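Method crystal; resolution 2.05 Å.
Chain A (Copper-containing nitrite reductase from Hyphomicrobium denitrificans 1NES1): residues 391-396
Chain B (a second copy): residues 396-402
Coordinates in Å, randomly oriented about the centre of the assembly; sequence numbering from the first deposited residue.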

ATOM      1  N   VAL A 391     -28.899  44.394   0.393  1.00 50.86           N
ATOM      2  CA  VAL A 391     -27.744  43.444   0.502  1.00 52.13           C
ATOM      3  C   VAL A 391     -28.183  42.042   0.047  1.00 49.18           C
ATOM      4  O   VAL A 391     -29.162  41.531   0.633  1.00 48.39           O
ATOM      5  CB  VAL A 391     -27.181  43.413   1.941  1.00 49.68           C
ATOM      6  CG1 VAL A 391     -26.191  42.270   2.143  1.00 49.72           C
ATOM      7  CG2 VAL A 391     -26.529  44.732   2.317  1.00 49.34           C
ATOM      8  N   GLN A 392     -27.482  41.443  -0.936  1.00 48.95           N
ATOM      9  CA  GLN A 392     -27.774  40.078  -1.479  1.00 45.89           C
ATOM     10  C   GLN A 392     -27.340  38.986  -0.496  1.00 44.21           C
ATOM     11  O   GLN A 392     -28.118  38.027  -0.318  1.00 44.97           O
ATOM     12  CB  GLN A 392     -27.068  39.814  -2.805  1.00 47.75           C
ATOM     13  CG  GLN A 392     -25.548  39.908  -2.719  1.00 49.80           C
ATOM     14  CD  GLN A 392     -24.984  40.245  -4.073  1.00 50.70           C
ATOM     15  OE1 GLN A 392     -25.364  39.639  -5.081  1.00 41.23           O
ATOM     16  NE2 GLN A 392     -24.135  41.264  -4.097  1.00 54.05           N
ATOM     17  N   THR A 393     -26.154  39.124   0.107  1.00 39.61           N
ATOM     18  CA  THR A 393     -25.453  38.037   0.838  1.00 39.47           C
ATOM     19  C   THR A 393     -24.561  38.631   1.941  1.00 38.11           C
ATOM     20  O   THR A 393     -23.782  39.583   1.642  1.00 38.81           O
ATOM     21  CB  THR A 393     -24.633  37.199  -0.154  1.00 40.02           C
ATOM     22  OG1 THR A 393     -25.463  36.657  -1.190  1.00 34.61           O
ATOM     23  CG2 THR A 393     -23.895  36.084   0.538  1.00 40.17           C
ATOM     24  N   VAL A 394     -24.609  38.062   3.148  1.00 37.59           N
ATOM     25  CA  VAL A 394     -23.803  38.573   4.299  1.00 43.44           C
ATOM     26  C   VAL A 394     -22.965  37.453   4.921  1.00 40.16           C
ATOM     27  O   VAL A 394     -23.537  36.427   5.317  1.00 44.20           O
ATOM     28  CB  VAL A 394     -24.700  39.251   5.353  1.00 49.71           C
ATOM     29  CG1 VAL A 394     -25.910  38.399   5.712  1.00 46.41           C
ATOM     30  CG2 VAL A 394     -23.903  39.651   6.603  1.00 48.45           C
ATOM     31  N   SER A 395     -21.651  37.677   5.036  1.00 43.49           N
ATOM     32  CA  SER A 395     -20.686  36.855   5.816  1.00 40.73           C
ATOM     33  C   SER A 395     -21.047  36.924   7.299  1.00 40.45           C
ATOM     34  O   SER A 395     -21.057  38.028   7.828  1.00 46.49           O
ATOM     35  CB  SER A 395     -19.252  37.295   5.631  1.00 40.65           C
ATOM     36  OG  SER A 395     -18.890  37.229   4.270  1.00 40.53           O
ATOM     37  N   VAL A 396     -21.305  35.783   7.927  1.00 38.65           N
ATOM     38  CA  VAL A 396     -21.513  35.652   9.392  1.00 40.67           C
ATOM     39  C   VAL A 396     -20.454  34.681   9.900  1.00 43.00           C
ATOM     40  O   VAL A 396     -20.426  33.517   9.500  1.00 40.80           O
ATOM     41  CB  VAL A 396     -22.939  35.164   9.727  1.00 40.99           C
ATOM     42  CG1 VAL A 396     -23.197  35.149  11.232  1.00 38.44           C
ATOM     43  CG2 VAL A 396     -23.992  35.984   9.004  1.00 42.54           C
TER
ATOM     44  N   VAL B 396     -15.200  39.541   0.412  1.00 37.69           N
ATOM     45  CA  VAL B 396     -16.366  39.391  -0.494  1.00 37.68           C
ATOM     46  C   VAL B 396     -16.728  37.910  -0.510  1.00 41.73           C
ATOM     47  O   VAL B 396     -15.932  37.073  -0.928  1.00 49.92           O
ATOM     48  CB  VAL B 396     -16.053  39.906  -1.906  1.00 37.56           C
ATOM     49  CG1 VAL B 396     -17.288  39.892  -2.783  1.00 37.79           C
ATOM     50  CG2 VAL B 396     -15.433  41.285  -1.877  1.00 38.61           C
ATOM     51  N   PRO B 397     -17.931  37.526  -0.045  1.00 42.70           N
ATOM     52  CA  PRO B 397     -18.307  36.118  -0.014  1.00 43.90           C
ATOM     53  C   PRO B 397     -18.667  35.619  -1.406  1.00 44.10           C
ATOM     54  O   PRO B 397     -18.923  36.404  -2.306  1.00 41.39           O
ATOM     55  CB  PRO B 397     -19.543  36.090   0.889  1.00 44.93           C
ATOM     56  CG  PRO B 397     -20.164  37.472   0.709  1.00 47.05           C
ATOM     57  CD  PRO B 397     -19.004  38.410   0.434  1.00 45.41           C
ATOM     58  N   PRO B 398     -18.693  34.290  -1.621  1.00 40.95           N
ATOM     59  CA  PRO B 398     -19.294  33.736  -2.824  1.00 43.02           C
ATOM     60  C   PRO B 398     -20.777  34.131  -2.858  1.00 42.26           C
ATOM     61  O   PRO B 398     -21.385  34.143  -1.811  1.00 39.43           O
ATOM     62  CB  PRO B 398     -19.120  32.220  -2.636  1.00 43.88           C
ATOM     63  CG  PRO B 398     -19.027  32.059  -1.128  1.00 42.47           C
ATOM     64  CD  PRO B 398     -18.214  33.257  -0.693  1.00 42.51           C
ATOM     65  N   GLY B 399     -21.303  34.446  -4.046  1.00 43.51           N
ATOM     66  CA  GLY B 399     -22.655  35.010  -4.230  1.00 44.99           C
ATOM     67  C   GLY B 399     -22.749  36.428  -3.670  1.00 42.69           C
ATOM     68  O   GLY B 399     -23.872  36.921  -3.459  1.00 44.92           O
ATOM     69  N   GLY B 400     -21.599  37.041  -3.410  1.00 38.23           N
ATOM     70  CA  GLY B 400     -21.462  38.435  -2.977  1.00 41.19           C
ATOM     71  C   GLY B 400     -20.688  39.252  -3.998  1.00 43.47           C
ATOM     72  O   GLY B 400     -19.932  38.674  -4.827  1.00 37.98           O
ATOM     73  N   ALA B 401     -20.890  40.563  -3.958  1.00 44.66           N
ATOM     74  CA  ALA B 401     -20.151  41.540  -4.780  1.00 45.79           C
ATOM     75  C   ALA B 401     -19.977  42.811  -3.957  1.00 48.52           C
ATOM     76  O   ALA B 401     -20.622  42.926  -2.907  1.00 44.12           O
ATOM     77  CB  ALA B 401     -20.865  41.787  -6.083  1.00 42.72           C
ATOM     78  N   THR B 402     -19.054  43.662  -4.397  1.00 45.88           N
ATOM     79  CA  THR B 402     -18.777  44.986  -3.808  1.00 45.92           C
ATOM     80  C   THR B 402     -18.397  45.936  -4.942  1.00 45.41           C
ATOM     81  O   THR B 402     -18.298  45.498  -6.109  1.00 41.64           O
ATOM     82  CB  THR B 402     -17.684  44.927  -2.723  1.00 48.12           C
ATOM     83  OG1 THR B 402     -17.683  46.169  -2.010  1.00 46.82           O
ATOM     84  CG2 THR B 402     -16.298  44.699  -3.282  1.00 47.74           C
TER

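Chain A runs extended through A:Val394 to A:Val396, after a break at A:Gln392, whose phi/psi of -74/-43 interrupts the extended path. Chain B brings a type II beta turn, B:Pro397 to B:Gly400, closed by B:Gly400 N donating to B:Pro397 O at 3.0 Å. The backbones stay apart: the nearest CA atoms, those of A:Thr393 and B:Gly400, are 5.5 Å from each other, and no backbone hydrogen bond joins the stretches. Side chains from chain A reach a turn closed by its own hydrogen bond.

The turn's sequence fits its shape. Proline suits the phi of -61° at B:Pro398, and B:Gly399 takes a positive phi of 68°, which favours glycine. At B:Gly400 a CB would lie 2.6 Å from B:Pro397 CG, a clash within the turn itself.

One hydrogen bond crosses the contact: A:Thr393 OG1 donates to B:Gly399 O at 2.8 Å. With chi1 at -57° (m), the threonine sets its hydroxyl on that carbonyl while its methyl A:Thr393 CG2 packs 4.0 Å from B:Pro397 CG. One beta-branched residue thus supplies both a polar anchor and an apolar surface.

A:Gln392 also points toward the turn, but its contacts are packing. A:Gln392 NE2 lies 3.3 Å from B:Ala401 N, two donors, and A:Gln392 OE1 lies 3.5 Å from B:Gly399 O, two acceptors; neither pair can bond directly. Both amide ends are satisfied elsewhere in the structure, so neither side-chain end is left without a partner. The small B:Ala401 fits beside it, its CB 3.9 Å from A:Gln392 NE2.

Farther along, A:Ser395 OG rests 3.6 Å from B:Pro397 CB, a short side chain against the proline ring. Between A:Thr393 and A:Ser395, which point toward chain B, A:Val394 points away, following the strand's alternation. The contact buries 267 Å² in total, a small patch with packing contacts around a single hydrogen bond.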